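Local coordinates for protein fusolin (Unidentified entomopoxvirus, PDB 4OW5) that probably binds chitin through a lytic polysaccharide monooxygenase-like domain of fibronectin type III fold, and enhances the virulence of entomopoxviruses as the crystalline material of viral spindles, at residues Ser147-Val155 and Trp167-Ile178. Numbering follows the deposited sequence.
Sequences SFFEIYITV and WQQLINIFTGPI. With EDO (1,2-ethanediol), chain B.
Y152 on strand 147-154 lies between N172 of strand 170-176 and W167 of the short 3-10 turn that leads into that strand. The two strands are antiparallel neighbours in the fibronectin type III-like sandwich. N172 ND2 sits over one face of the phenol ring, near its rim, 3.6 Å from Y152 CZ. On the opposite face W167 comes in edge-on, with CZ3 3.7 Å from Y152 CZ. This is a T-shaped stack with the ring planes at 78°. L170 CD2 packs on Y152 CB from the same side of the sheet.

The strands are joined by backbone hydrogen bonds, from F149 paired with G176 to V155 N on Q169 O. A classic beta bulge interrupts the register: I173 and F174 both face I151. I151 O takes a straight bond from I173 N (2.9 Å) and a longer, bent one from F174 N (3.3 Å, 135° at the hydrogen). The N172 side chain braces the bulge. Its CG is anti to the backbone N (chi1 -173°), and ND2 donates to F174 O at 3.1 Å. I151 N reaches the same oxygen from the other face of its carbonyl plane.

On the other side of the sheet the contacts are apolar. I178 CD1 meets F149 CD1 at 3.6 Å, and the CG2 methyl groups of I153 and I173 touch. The F149 ring also stacks on W215, while I173, F174 and I178 touch strand 194-203 of the other sheet.

E150 forms a salt bridge with R214 on the adjacent strand 209-217. W167 NE1 is held by V88 O. T175 OG1 donates to N172 OD1 (2.8 Å), which steadies the amide from its oxygen end. One water donates to both T175 OG1 and E150 OE2, the latter at 3.1 Å.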
loop_
_atom_site.group_PDB
_atom_site.type_symbol
_atom_site.label_atom_id
_atom_site.label_comp_id
_atom_site.label_asym_id
_atom_site.label_seq_id
_atom_site.Cartn_x
_atom_site.Cartn_y
_atom_site.Cartn_z
ATOM N N SER A 147 -20.565 -31.439 -0.043
ATOM C CA SER A 147 -20.427 -30.006 0.136
ATOM C C SER A 147 -19.758 -29.389 -1.062
ATOM O O SER A 147 -19.286 -30.096 -1.972
ATOM C CB SER A 147 -19.616 -29.721 1.392
ATOM O OG SER A 147 -18.282 -30.178 1.228
ATOM N N PHE A 148 -19.751 -28.066 -1.093
ATOM C CA PHE A 148 -19.079 -27.313 -2.150
ATOM C C PHE A 148 -18.568 -25.993 -1.580
ATOM O O PHE A 148 -18.988 -25.551 -0.504
ATOM C CB PHE A 148 -20.012 -27.065 -3.353
ATOM C CG PHE A 148 -21.157 -26.103 -3.143
ATOM C CD1 PHE A 148 -22.390 -26.552 -2.709
ATOM C CD2 PHE A 148 -21.016 -24.747 -3.432
ATOM C CE1 PHE A 148 -23.460 -25.669 -2.563
ATOM C CE2 PHE A 148 -22.073 -23.865 -3.225
ATOM C CZ PHE A 148 -23.309 -24.348 -2.869
ATOM N N PHE A 149 -17.686 -25.361 -2.325
ATOM C CA PHE A 149 -17.112 -24.076 -1.928
ATOM C C PHE A 149 -17.366 -23.020 -2.947
ATOM O O PHE A 149 -17.516 -23.312 -4.133
ATOM C CB PHE A 149 -15.589 -24.183 -1.764
ATOM C CG PHE A 149 -15.129 -24.888 -0.523
ATOM C CD1 PHE A 149 -15.117 -26.274 -0.455
ATOM C CD2 PHE A 149 -14.650 -24.170 0.565
ATOM C CE1 PHE A 149 -14.693 -26.922 0.695
ATOM C CE2 PHE A 149 -14.219 -24.819 1.706
ATOM C CZ PHE A 149 -14.283 -26.187 1.783
ATOM N N GLU A 150 -17.389 -21.785 -2.479
ATOM C CA GLU A 150 -17.382 -20.599 -3.314
ATOM C C GLU A 150 -16.352 -19.691 -2.746
ATOM O O GLU A 150 -16.269 -19.577 -1.527
ATOM C CB GLU A 150 -18.733 -19.911 -3.399
ATOM C CG GLU A 150 -19.790 -20.773 -4.016
ATOM C CD GLU A 150 -21.128 -20.092 -4.162
ATOM O OE1 GLU A 150 -21.493 -19.324 -3.247
ATOM O OE2 GLU A 150 -21.834 -20.362 -5.158
ATOM N N ILE A 151 -15.515 -19.101 -3.598
ATOM C CA ILE A 151 -14.480 -18.165 -3.159
ATOM C C ILE A 151 -14.698 -16.892 -3.936
ATOM O O ILE A 151 -14.921 -16.935 -5.156
ATOM C CB ILE A 151 -13.049 -18.725 -3.325
ATOM C CG1 ILE A 151 -12.908 -20.116 -2.662
ATOM C CG2 ILE A 151 -11.992 -17.720 -2.805
ATOM C CD1 ILE A 151 -11.513 -20.767 -2.852
ATOM N N TYR A 152 -14.656 -15.772 -3.215
ATOM C CA TYR A 152 -14.820 -14.437 -3.737
ATOM C C TYR A 152 -13.651 -13.556 -3.398
ATOM O O TYR A 152 -13.009 -13.761 -2.380
ATOM C CB TYR A 152 -16.080 -13.776 -3.175
ATOM C CG TYR A 152 -17.354 -14.531 -3.462
ATOM C CD1 TYR A 152 -18.188 -14.152 -4.504
ATOM C CD2 TYR A 152 -17.761 -15.586 -2.654
ATOM C CE1 TYR A 152 -19.372 -14.824 -4.765
ATOM C CE2 TYR A 152 -18.948 -16.266 -2.901
ATOM C CZ TYR A 152 -19.738 -15.901 -3.979
ATOM O OH TYR A 152 -20.916 -16.532 -4.259
ATOM N N ILE A 153 -13.422 -12.527 -4.214
ATOM C CA ILE A 153 -12.400 -11.507 -3.996
ATOM C C ILE A 153 -13.088 -10.143 -4.047
ATOM O O ILE A 153 -13.981 -9.915 -4.888
ATOM C CB ILE A 153 -11.195 -11.577 -4.977
ATOM C CG1 ILE A 153 -10.116 -10.549 -4.561
ATOM C CG2 ILE A 153 -11.626 -11.316 -6.441
ATOM C CD1 ILE A 153 -8.826 -10.694 -5.269
ATOM N N THR A 154 -12.682 -9.248 -3.161
ATOM C CA THR A 154 -13.232 -7.903 -3.179
ATOM C C THR A 154 -12.858 -7.159 -4.495
ATOM O O THR A 154 -11.801 -7.390 -5.086
ATOM C CB THR A 154 -12.818 -7.080 -1.974
ATOM O OG1 THR A 154 -11.419 -7.251 -1.748
ATOM C CG2 THR A 154 -13.636 -7.415 -0.726
ATOM N N VAL A 155 -13.759 -6.296 -4.920
ATOM C CA VAL A 155 -13.591 -5.435 -6.103
ATOM C C VAL A 155 -12.395 -4.506 -5.853
ATOM O O VAL A 155 -12.115 -4.194 -4.698
ATOM C CB VAL A 155 -14.855 -4.631 -6.490
ATOM C CG1 VAL A 155 -16.018 -5.550 -6.881
ATOM C CG2 VAL A 155 -15.276 -3.645 -5.396
ATOM N N TRP A 167 -21.954 -8.090 -0.550
ATOM C CA TRP A 167 -22.043 -8.934 -1.743
ATOM C C TRP A 167 -21.814 -8.092 -3.022
ATOM O O TRP A 167 -21.160 -8.583 -3.948
ATOM C CB TRP A 167 -23.358 -9.725 -1.801
ATOM C CG TRP A 167 -23.472 -10.802 -0.778
ATOM C CD1 TRP A 167 -24.232 -10.791 0.356
ATOM C CD2 TRP A 167 -22.807 -12.073 -0.802
ATOM N NE1 TRP A 167 -24.086 -11.979 1.031
ATOM C CE2 TRP A 167 -23.192 -12.770 0.363
ATOM C CE3 TRP A 167 -21.820 -12.626 -1.610
ATOM C CZ2 TRP A 167 -22.731 -14.053 0.650
ATOM C CZ3 TRP A 167 -21.362 -13.905 -1.322
ATOM C CH2 TRP A 167 -21.855 -14.620 -0.233
ATOM N N GLN A 168 -22.197 -6.792 -3.022
ATOM C CA GLN A 168 -21.991 -5.930 -4.193
ATOM C C GLN A 168 -20.509 -5.600 -4.406
ATOM O O GLN A 168 -20.162 -5.155 -5.489
ATOM C CB GLN A 168 -22.836 -4.646 -4.109
ATOM C CG GLN A 168 -24.330 -4.937 -4.190
ATOM C CD GLN A 168 -24.971 -4.920 -2.810
ATOM O OE1 GLN A 168 -24.366 -5.307 -1.798
ATOM N NE2 GLN A 168 -26.203 -4.456 -2.727
ATOM N N GLN A 169 -19.630 -5.818 -3.407
ATOM C CA GLN A 169 -18.191 -5.617 -3.556
ATOM C C GLN A 169 -17.400 -6.906 -3.756
ATOM O O GLN A 169 -16.178 -6.825 -3.752
ATOM C CB GLN A 169 -17.619 -4.927 -2.310
ATOM C CG GLN A 169 -18.130 -3.511 -2.156
ATOM C CD GLN A 169 -17.648 -2.977 -0.833
ATOM O OE1 GLN A 169 -18.088 -3.439 0.246
ATOM N NE2 GLN A 169 -16.664 -2.097 -0.888
ATOM N N LEU A 170 -18.063 -8.057 -3.944
ATOM C CA LEU A 170 -17.447 -9.367 -4.109
ATOM C C LEU A 170 -17.621 -9.934 -5.531
ATOM O O LEU A 170 -18.704 -9.902 -6.079
ATOM C CB LEU A 170 -18.073 -10.362 -3.096
ATOM C CG LEU A 170 -17.658 -10.152 -1.647
ATOM C CD1 LEU A 170 -18.459 -11.054 -0.738
ATOM C CD2 LEU A 170 -16.158 -10.266 -1.474
ATOM N N ILE A 171 -16.545 -10.497 -6.083
ATOM C CA ILE A 171 -16.478 -11.139 -7.388
ATOM C C ILE A 171 -16.182 -12.616 -7.179
ATOM O O ILE A 171 -15.155 -12.936 -6.563
ATOM C CB ILE A 171 -15.341 -10.510 -8.260
ATOM C CG1 ILE A 171 -15.576 -8.990 -8.523
ATOM C CG2 ILE A 171 -15.214 -11.274 -9.601
ATOM C CD1 ILE A 171 -14.323 -8.283 -8.891
ATOM N N ASN A 172 -17.026 -13.508 -7.721
ATOM C CA ASN A 172 -16.785 -14.941 -7.602
ATOM C C ASN A 172 -15.587 -15.359 -8.474
ATOM O O ASN A 172 -15.549 -15.041 -9.663
ATOM C CB ASN A 172 -18.018 -15.736 -7.994
ATOM C CG ASN A 172 -17.835 -17.197 -7.717
ATOM O OD1 ASN A 172 -17.479 -17.961 -8.603
ATOM N ND2 ASN A 172 -17.788 -17.579 -6.448
ATOM N N ILE A 173 -14.619 -16.033 -7.881
ATOM C CA ILE A 173 -13.433 -16.525 -8.594
ATOM C C ILE A 173 -13.315 -18.055 -8.515
ATOM O O ILE A 173 -12.451 -18.609 -9.181
ATOM C CB ILE A 173 -12.119 -15.857 -8.142
ATOM C CG1 ILE A 173 -11.798 -16.141 -6.669
ATOM C CG2 ILE A 173 -12.162 -14.354 -8.468
ATOM C CD1 ILE A 173 -10.461 -15.570 -6.184
ATOM N N PHE A 174 -14.206 -18.723 -7.780
ATOM C CA PHE A 174 -14.228 -20.175 -7.684
ATOM C C PHE A 174 -15.593 -20.664 -7.182
ATOM O O PHE A 174 -16.115 -20.157 -6.194
ATOM C CB PHE A 174 -13.116 -20.724 -6.752
ATOM C CG PHE A 174 -13.070 -22.238 -6.663
ATOM C CD1 PHE A 174 -13.906 -22.928 -5.788
ATOM C CD2 PHE A 174 -12.118 -22.966 -7.372
ATOM C CE1 PHE A 174 -13.836 -24.310 -5.668
ATOM C CE2 PHE A 174 -12.029 -24.358 -7.236
ATOM C CZ PHE A 174 -12.921 -25.029 -6.426
ATOM N N THR A 175 -16.130 -21.700 -7.829
ATOM C CA THR A 175 -17.360 -22.351 -7.404
ATOM C C THR A 175 -17.259 -23.818 -7.731
ATOM O O THR A 175 -17.109 -24.134 -8.895
ATOM C CB THR A 175 -18.595 -21.761 -8.089
ATOM O OG1 THR A 175 -18.656 -20.371 -7.871
ATOM C CG2 THR A 175 -19.873 -22.428 -7.619
ATOM N N GLY A 176 -17.437 -24.678 -6.743
ATOM C CA GLY A 176 -17.522 -26.112 -6.966
ATOM C C GLY A 176 -17.044 -26.938 -5.790
ATOM O O GLY A 176 -16.521 -26.420 -4.797
ATOM N N PRO A 177 -17.167 -28.263 -5.894
ATOM C CA PRO A 177 -16.622 -29.116 -4.822
ATOM C C PRO A 177 -15.086 -29.133 -4.828
ATOM O O PRO A 177 -14.441 -28.792 -5.837
ATOM C CB PRO A 177 -17.217 -30.503 -5.134
ATOM C CG PRO A 177 -17.457 -30.483 -6.577
ATOM C CD PRO A 177 -17.742 -29.066 -6.987
ATOM N N ILE A 178 -14.522 -29.361 -3.652
ATOM C CA ILE A 178 -13.098 -29.545 -3.402
ATOM C C ILE A 178 -12.985 -30.899 -2.665
ATOM O O ILE A 178 -13.611 -31.046 -1.623
ATOM C CB ILE A 178 -12.485 -28.374 -2.581
ATOM C CG1 ILE A 178 -12.787 -27.007 -3.218
ATOM C CG2 ILE A 178 -10.987 -28.578 -2.391
ATOM C CD1 ILE A 178 -12.200 -25.884 -2.489
HETATM C C1 EDO B . -16.099 -18.764 -11.436
HETATM O O1 EDO B . -16.630 -17.459 -11.423
HETATM C C2 EDO B . -17.209 -19.810 -11.244
HETATM O O2 EDO B . -18.421 -19.357 -11.813
HETATM O O HOH W 1 -16.017 -29.613 -1.153
HETATM O O HOH W 2 -21.105 -18.896 -7.778
#